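Outer surface protein (PDB 1X7F) probably acts as a 6-phospho-N-acetylmuramidase, a glycosidase that would release N-acetylmuramic acid 6-phosphate from cell-wall fragments, although this activity remains to be established. Local coordinates at residues L33-S38 / A74-I79; A45-A50 / I80-D85; F55-T60 / K142-V147. All coordinates share one frame; numbering follows the deposited sequence.

Interaction 1 (L33-S38 / A74-I79); sequences LYPEHS and AEFKEI
The Phe-76 ring has one face laid under the pyrrolidine of Pro-35, whose CB stands over that face, and the two side chains cross at about a right angle. On the same side of the aromatic plane, Pro-35 CG sits just past the rim formed by CE1 and CZ, 3.8 Å from Phe-76 CZ and equally close to CE1, and Pro-35 CD comes within 4.0 Å of Phe-76 CZ. The CB of Phe-76 does not aim straight at the loop: it is the reach of the ring, with chi1 at an unusual -99°, that carries its far end to the proline.

One helical turn further on, Ile-79 meets the same proline beside the phenylalanine, with Ile-79 CD1 3.9 Å from Pro-35 CB. Its two branches divide the work. CG1 sits anti to the carbonyl carbon (chi1 -65°) and leads to the methyl that meets Pro-35, while CG2 touches Leu-33, CD1 of that leucine lying 3.7 Å from Ile-79 CG2. The leucine and isoleucine lie alongside each other, pointing opposite ways. Pro-35 thus rests against two residues spaced three apart on the helix, an entirely apolar contact worked out by shape. Loop and helix keep their own backbone bonds, among them His-37 N to Tyr-34 O at 2.9 Å.

In the (beta/alpha)8 barrel this is where the loop leaving the first strand, 28-33, meets the opening turns of the second helix, 74-85. Leu-33 also packs on Tyr-46 and Ile-47 of helix 40-51, Pro-35 touches Asp-43 there, and Phe-76 rests on Thr-60 and Leu-62 of strand 55-62.

Interaction 2 (A45-A50 / I80-D85); sequences AYISAA and INHAKD
Ile-47 and His-82 supply most of the buried surface between the first two helices of the (beta/alpha)8 barrel, with Ala-83 a smaller third. The segments run almost parallel, 16° apart with axes 9.7 Å from each other, as expected of neighbouring helices on a parallel barrel. His-82 turns its side chain toward the other helix: with CG anti to the backbone N (chi1 -170°), the imidazole runs antiparallel to the Ile-47 side chain as it passes it. Ile-47 CG2 meets the ring obliquely, 3.6 Å from His-82 ND1, while its CB lies in the ring plane at the edge.

Ile-47 CG2 also lies 4.0 Å from Ala-83 CA, and CD1 adds a looser contact, 4.2 Å from Ala-83 CB. The small methyl allows a close approach here, with CA atoms 6.4 Å apart. Beneath them both, Ile-58 of strand 55-62 receives Ile-47 and Ala-83 alike, so the helix pair is seated on the barrel wall by the residues that join it. On the outer side, Ser-48 takes over. Its OG, which also makes a weak hydrogen bond to Met-44 O, lies at the imidazole edge near the ring plane, 3.1 Å from His-82 CE1.

Interaction 3 (F55-T60 / K142-V147); sequences FSRIFT and KIELNV
Inside the barrel, where side chains from strands that are not neighbours reach across the interior, Arg-57 and Glu-144 extend toward each other from two separate strands. Both start alike: each has its CG anti to the backbone N (chi1 177° in Arg-57), and each chain then stays stretched, the arginine as far as NE, so that the charged groups span the gap between two distant strands. The carboxylate arrives at the edge of the guanidinium, near its plane, and the two groups are nearly coplanar, 25° apart. They form a salt bridge through Arg-57 NH2 and Glu-144 OE1, but the modelled separation of these atoms is too short to be real, so their exact places are doubtful.

One water spans the pair as well: it accepts from Arg-57 NH2, a bond that shares the uncertainty of that atom, and donates to Glu-144 OE2 at 2.7 Å. In the eight-stranded parallel wall of this TIM barrel, strands 119-122 and 89-94 lie between 55-62 and 142-146, which is why the contact relies on long side chains and not on backbone pairing.

Further charges are near. The other terminal nitrogen, Arg-57 NH1, makes a salt bridge with Asp-246 OD2, so the guanidinium is shared between two acidic side chains, and Arg-199 NH2 also lies close to Arg-57 NH1, while Glu-144 OE2 has a long, weak ion pair with Arg-121 NE. Ile-168 of strand 167-170 packs against both Arg-57 and Glu-144, and Ile-91 also touches the glutamate.

In the fold
All three interactions belong to the barrel that forms the N-terminal part of the chain, and together they run from its outer layer to its interior. Interactions 1 and 2 share helix 74-85 and have centres 11 Å apart; Ile-79 CG2 and Ile-47 CD1 join them at 3.8 Å. Interaction 3 lies about 16 Å from each, centre to centre, inside the wall on which those helices pack. Along the chain the order is 33-38, 45-50, 55-60, 74-79, 80-85, 142-147, so the contacts interlock. Strand 55-62, between the two helices in sequence, touches both outer contacts, linking the packing outside the barrel to the charged pair within.

Interaction 1 (L33-S38 / A74-I79)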
# COMPACT_ATOMS: atom_id res chain seq x y z
N LEU A 33 -15.39 7.33 3.48
CA LEU A 33 -16.61 8.11 3.27
C LEU A 33 -16.77 9.22 4.31
O LEU A 33 -16.32 9.09 5.45
CB LEU A 33 -17.87 7.22 3.29
CG LEU A 33 -17.97 6.06 2.29
CD1 LEU A 33 -19.29 5.33 2.49
CD2 LEU A 33 -17.84 6.56 0.87
N TYR A 34 -17.42 10.31 3.91
CA TYR A 34 -17.73 11.42 4.80
C TYR A 34 -19.13 11.85 4.42
O TYR A 34 -19.31 12.88 3.76
CB TYR A 34 -16.71 12.57 4.66
CG TYR A 34 -15.28 12.09 4.85
CD1 TYR A 34 -14.53 11.66 3.77
CD2 TYR A 34 -14.71 12.02 6.12
CE1 TYR A 34 -13.22 11.18 3.93
CE2 TYR A 34 -13.42 11.53 6.30
CZ TYR A 34 -12.68 11.12 5.21
OH TYR A 34 -11.41 10.64 5.39
N PRO A 35 -20.13 11.05 4.81
CA PRO A 35 -21.49 11.23 4.32
C PRO A 35 -22.07 12.64 4.53
O PRO A 35 -22.88 13.09 3.72
CB PRO A 35 -22.28 10.17 5.09
CG PRO A 35 -21.27 9.14 5.42
CD PRO A 35 -20.05 9.93 5.77
N GLU A 36 -21.66 13.31 5.61
CA GLU A 36 -22.19 14.66 5.90
C GLU A 36 -21.72 15.70 4.88
O GLU A 36 -22.38 16.72 4.70
CB GLU A 36 -21.86 15.09 7.33
CG GLU A 36 -20.39 15.41 7.58
CD GLU A 36 -20.06 15.43 9.06
OE1 GLU A 36 -19.93 14.34 9.65
OE2 GLU A 36 -19.93 16.54 9.62
N HIS A 37 -20.60 15.42 4.22
CA HIS A 37 -20.08 16.30 3.17
C HIS A 37 -20.55 15.91 1.76
O HIS A 37 -20.02 16.42 0.77
CB HIS A 37 -18.55 16.32 3.21
CG HIS A 37 -17.98 16.81 4.50
ND1 HIS A 37 -18.48 17.91 5.17
CD2 HIS A 37 -16.95 16.35 5.25
CE1 HIS A 37 -17.78 18.10 6.28
NE2 HIS A 37 -16.85 17.17 6.35
N SER A 38 -21.55 15.03 1.69
CA SER A 38 -22.03 14.48 0.42
C SER A 38 -23.51 14.09 0.49
O SER A 38 -24.25 14.56 1.37
CB SER A 38 -21.15 13.29 0.01
OG SER A 38 -21.47 12.84 -1.29
N ALA A 74 -30.61 6.66 10.14
CA ALA A 74 -31.19 5.85 9.06
C ALA A 74 -30.40 5.90 7.74
O ALA A 74 -30.34 4.90 7.01
CB ALA A 74 -32.65 6.25 8.82
N GLU A 75 -29.81 7.05 7.44
CA GLU A 75 -29.03 7.22 6.22
C GLU A 75 -27.64 6.59 6.32
O GLU A 75 -27.17 5.98 5.36
CB GLU A 75 -28.94 8.69 5.81
CG GLU A 75 -30.16 9.18 5.06
CD GLU A 75 -29.99 10.57 4.48
OE1 GLU A 75 -28.84 10.94 4.13
OE2 GLU A 75 -31.01 11.28 4.36
N PHE A 76 -26.99 6.75 7.48
CA PHE A 76 -25.79 5.98 7.81
C PHE A 76 -26.11 4.49 7.75
O PHE A 76 -25.29 3.69 7.30
CB PHE A 76 -25.26 6.35 9.20
CG PHE A 76 -24.12 7.34 9.19
CD1 PHE A 76 -22.81 6.91 9.00
CD2 PHE A 76 -24.36 8.70 9.38
CE1 PHE A 76 -21.74 7.82 8.99
CE2 PHE A 76 -23.31 9.62 9.37
CZ PHE A 76 -21.99 9.18 9.18
N LYS A 77 -27.32 4.13 8.18
CA LYS A 77 -27.80 2.75 8.14
C LYS A 77 -28.01 2.23 6.71
O LYS A 77 -27.73 1.05 6.43
CB LYS A 77 -29.12 2.64 8.92
CG LYS A 77 -29.37 1.29 9.55
CD LYS A 77 -30.76 1.26 10.16
CE LYS A 77 -30.77 0.50 11.48
NZ LYS A 77 -29.97 1.20 12.52
N GLU A 78 -28.51 3.11 5.83
CA GLU A 78 -28.70 2.76 4.42
C GLU A 78 -27.35 2.57 3.74
O GLU A 78 -27.10 1.53 3.12
CB GLU A 78 -29.53 3.83 3.70
CG GLU A 78 -29.75 3.54 2.22
CD GLU A 78 -30.89 4.34 1.61
OE1 GLU A 78 -31.32 5.35 2.20
OE2 GLU A 78 -31.36 3.95 0.51
N ILE A 79 -26.48 3.58 3.86
CA ILE A 79 -25.14 3.53 3.30
C ILE A 79 -24.39 2.27 3.77
O ILE A 79 -23.83 1.55 2.94
CB ILE A 79 -24.34 4.82 3.65
CG1 ILE A 79 -24.96 6.04 2.97
CG2 ILE A 79 -22.90 4.68 3.20
CD1 ILE A 79 -24.57 7.37 3.59

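Interaction 2 (A45-A50 / I80-D85)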
# COMPACT_ATOMS: atom_id res chain seq x y z
N ALA A 45 -23.19 5.01 -4.81
CA ALA A 45 -22.59 4.83 -6.13
C ALA A 45 -21.07 4.57 -6.05
O ALA A 45 -20.53 3.74 -6.79
CB ALA A 45 -22.90 6.04 -7.02
N TYR A 46 -20.40 5.25 -5.13
CA TYR A 46 -18.95 5.10 -4.90
C TYR A 46 -18.56 3.73 -4.34
O TYR A 46 -17.60 3.12 -4.80
CB TYR A 46 -18.49 6.19 -3.93
CG TYR A 46 -17.00 6.32 -3.70
CD1 TYR A 46 -16.11 6.44 -4.76
CD2 TYR A 46 -16.50 6.40 -2.39
CE1 TYR A 46 -14.74 6.60 -4.54
CE2 TYR A 46 -15.13 6.56 -2.15
CZ TYR A 46 -14.26 6.66 -3.23
OH TYR A 46 -12.91 6.84 -3.01
N ILE A 47 -19.30 3.29 -3.32
CA ILE A 47 -19.19 1.95 -2.76
C ILE A 47 -19.33 0.92 -3.88
O ILE A 47 -18.54 -0.02 -3.97
CB ILE A 47 -20.27 1.74 -1.66
CG1 ILE A 47 -19.92 2.53 -0.38
CG2 ILE A 47 -20.50 0.24 -1.35
CD1 ILE A 47 -21.10 2.66 0.59
N SER A 48 -20.34 1.10 -4.74
CA SER A 48 -20.54 0.22 -5.90
C SER A 48 -19.32 0.23 -6.85
O SER A 48 -18.87 -0.83 -7.27
CB SER A 48 -21.81 0.61 -6.67
OG SER A 48 -22.97 0.13 -6.00
N ALA A 49 -18.83 1.43 -7.17
CA ALA A 49 -17.64 1.64 -8.00
C ALA A 49 -16.40 0.97 -7.42
O ALA A 49 -15.70 0.27 -8.14
CB ALA A 49 -17.37 3.16 -8.19
N ALA A 50 -16.12 1.19 -6.14
CA ALA A 50 -14.96 0.59 -5.48
C ALA A 50 -15.04 -0.95 -5.41
O ALA A 50 -14.01 -1.63 -5.50
CB ALA A 50 -14.76 1.18 -4.09
N ILE A 80 -24.41 2.01 5.08
CA ILE A 80 -23.71 0.85 5.66
C ILE A 80 -24.29 -0.48 5.18
O ILE A 80 -23.55 -1.45 4.97
CB ILE A 80 -23.67 0.94 7.21
CG1 ILE A 80 -22.71 2.04 7.66
CG2 ILE A 80 -23.24 -0.39 7.82
CD1 ILE A 80 -22.82 2.43 9.14
N ASN A 81 -25.61 -0.52 5.00
CA ASN A 81 -26.29 -1.71 4.48
C ASN A 81 -25.88 -1.98 3.03
O ASN A 81 -25.66 -3.13 2.63
CB ASN A 81 -27.81 -1.55 4.58
CG ASN A 81 -28.48 -2.75 5.20
OD1 ASN A 81 -28.32 -3.89 4.74
ND2 ASN A 81 -29.26 -2.50 6.24
N HIS A 82 -25.78 -0.91 2.25
CA HIS A 82 -25.32 -1.01 0.88
C HIS A 82 -23.88 -1.53 0.87
O HIS A 82 -23.54 -2.40 0.06
CB HIS A 82 -25.42 0.35 0.19
CG HIS A 82 -25.19 0.30 -1.28
ND1 HIS A 82 -24.00 0.71 -1.86
CD2 HIS A 82 -25.98 -0.12 -2.30
CE1 HIS A 82 -24.08 0.55 -3.17
NE2 HIS A 82 -25.27 0.05 -3.46
N ALA A 83 -23.06 -1.03 1.80
CA ALA A 83 -21.69 -1.52 2.01
C ALA A 83 -21.63 -3.01 2.35
O ALA A 83 -20.81 -3.73 1.78
CB ALA A 83 -21.01 -0.71 3.07
N LYS A 84 -22.48 -3.45 3.27
CA LYS A 84 -22.52 -4.85 3.69
C LYS A 84 -23.05 -5.80 2.60
O LYS A 84 -22.68 -6.97 2.56
CB LYS A 84 -23.29 -5.02 5.01
CG LYS A 84 -24.80 -5.11 4.89
CD LYS A 84 -25.50 -5.12 6.26
CE LYS A 84 -25.84 -6.54 6.73
NZ LYS A 84 -27.00 -7.10 5.99
N ASP A 85 -23.92 -5.29 1.72
CA ASP A 85 -24.41 -6.04 0.56
C ASP A 85 -23.29 -6.23 -0.46
O ASP A 85 -23.32 -7.18 -1.26
CB ASP A 85 -25.58 -5.33 -0.11
CG ASP A 85 -26.84 -5.33 0.74
OD1 ASP A 85 -27.08 -6.30 1.49
OD2 ASP A 85 -27.65 -4.38 0.72

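Interaction 3 (F55-T60 / K142-V147)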
# COMPACT_ATOMS: atom_id res chain seq x y z
N PHE A 55 -12.22 -3.55 -3.78
CA PHE A 55 -12.18 -2.91 -2.47
C PHE A 55 -13.17 -3.66 -1.56
O PHE A 55 -14.26 -4.02 -1.99
CB PHE A 55 -12.53 -1.42 -2.56
CG PHE A 55 -11.44 -0.57 -3.18
CD1 PHE A 55 -11.04 -0.74 -4.51
CD2 PHE A 55 -10.83 0.43 -2.44
CE1 PHE A 55 -10.05 0.06 -5.09
CE2 PHE A 55 -9.82 1.24 -3.00
CZ PHE A 55 -9.44 1.05 -4.33
N SER A 56 -12.78 -3.91 -0.32
CA SER A 56 -13.62 -4.67 0.60
C SER A 56 -13.62 -4.08 2.03
O SER A 56 -14.04 -4.73 2.98
CB SER A 56 -13.19 -6.15 0.62
OG SER A 56 -11.90 -6.27 1.20
N ARG A 57 -13.13 -2.85 2.16
CA ARG A 57 -13.04 -2.20 3.45
C ARG A 57 -13.45 -0.73 3.31
O ARG A 57 -13.10 -0.08 2.31
CB ARG A 57 -11.60 -2.34 3.99
CG ARG A 57 -11.35 -1.64 5.33
CD ARG A 57 -10.03 -2.01 6.00
NE ARG A 57 -9.90 -1.30 7.27
CZ ARG A 57 -9.03 -1.59 8.23
NH1 ARG A 57 -8.18 -2.60 8.11
NH2 ARG A 57 -9.02 -0.86 9.33
N ILE A 58 -14.19 -0.23 4.30
CA ILE A 58 -14.60 1.17 4.35
C ILE A 58 -14.18 1.84 5.67
O ILE A 58 -14.39 1.28 6.76
CB ILE A 58 -16.14 1.32 4.14
CG1 ILE A 58 -16.55 0.84 2.74
CG2 ILE A 58 -16.57 2.78 4.35
CD1 ILE A 58 -18.03 0.99 2.47
N PHE A 59 -13.59 3.03 5.57
CA PHE A 59 -13.40 3.91 6.72
C PHE A 59 -14.45 5.02 6.68
O PHE A 59 -14.55 5.76 5.72
CB PHE A 59 -11.99 4.49 6.76
CG PHE A 59 -11.80 5.55 7.83
CD1 PHE A 59 -11.73 5.19 9.18
CD2 PHE A 59 -11.73 6.91 7.49
CE1 PHE A 59 -11.57 6.17 10.18
CE2 PHE A 59 -11.57 7.90 8.47
CZ PHE A 59 -11.49 7.53 9.83
N THR A 60 -15.26 5.12 7.71
CA THR A 60 -16.28 6.16 7.70
C THR A 60 -16.23 7.03 8.94
O THR A 60 -15.91 6.57 10.04
CB THR A 60 -17.69 5.61 7.43
OG1 THR A 60 -18.65 6.65 7.66
CG2 THR A 60 -18.09 4.54 8.43
N LYS A 142 -15.06 -5.06 16.06
CA LYS A 142 -13.61 -4.90 16.06
C LYS A 142 -13.24 -3.59 16.75
O LYS A 142 -13.92 -2.58 16.57
CB LYS A 142 -13.05 -4.89 14.63
CG LYS A 142 -13.13 -6.22 13.89
CD LYS A 142 -12.04 -7.19 14.33
CE LYS A 142 -12.33 -8.60 13.84
NZ LYS A 142 -13.64 -9.09 14.34
N ILE A 143 -12.16 -3.60 17.54
CA ILE A 143 -11.64 -2.37 18.13
C ILE A 143 -10.39 -1.96 17.37
O ILE A 143 -9.34 -2.60 17.51
CB ILE A 143 -11.35 -2.53 19.65
CG1 ILE A 143 -12.52 -3.17 20.42
CG2 ILE A 143 -10.92 -1.18 20.26
CD1 ILE A 143 -13.87 -2.45 20.33
N GLU A 144 -10.51 -0.92 16.56
CA GLU A 144 -9.37 -0.39 15.80
C GLU A 144 -8.56 0.62 16.61
O GLU A 144 -9.08 1.61 17.11
CB GLU A 144 -9.82 0.23 14.47
CG GLU A 144 -8.64 0.68 13.61
CD GLU A 144 -9.03 0.92 12.17
OE1 GLU A 144 -8.84 0.00 11.35
OE2 GLU A 144 -9.52 2.01 11.85
N LEU A 145 -7.27 0.33 16.75
CA LEU A 145 -6.36 1.20 17.49
C LEU A 145 -5.56 2.08 16.53
O LEU A 145 -5.38 1.74 15.36
CB LEU A 145 -5.42 0.37 18.36
CG LEU A 145 -6.00 -0.63 19.36
CD1 LEU A 145 -4.88 -1.48 19.89
CD2 LEU A 145 -6.75 0.06 20.50
N ASN A 146 -5.07 3.20 17.06
CA ASN A 146 -4.20 4.09 16.32
C ASN A 146 -2.79 3.51 16.30
O ASN A 146 -2.16 3.37 17.34
CB ASN A 146 -4.21 5.49 16.98
CG ASN A 146 -3.62 6.58 16.08
OD1 ASN A 146 -2.89 6.32 15.12
ND2 ASN A 146 -3.96 7.82 16.39
N VAL A 147 -2.29 3.18 15.11
CA VAL A 147 -0.92 2.67 14.96
C VAL A 147 0.12 3.79 15.10
O VAL A 147 1.25 3.54 15.53
CB VAL A 147 -0.74 1.90 13.63
CG1 VAL A 147 0.63 1.22 13.55
CG2 VAL A 147 -1.80 0.84 13.50
O HOH W 1 -10.02 2.22 9.24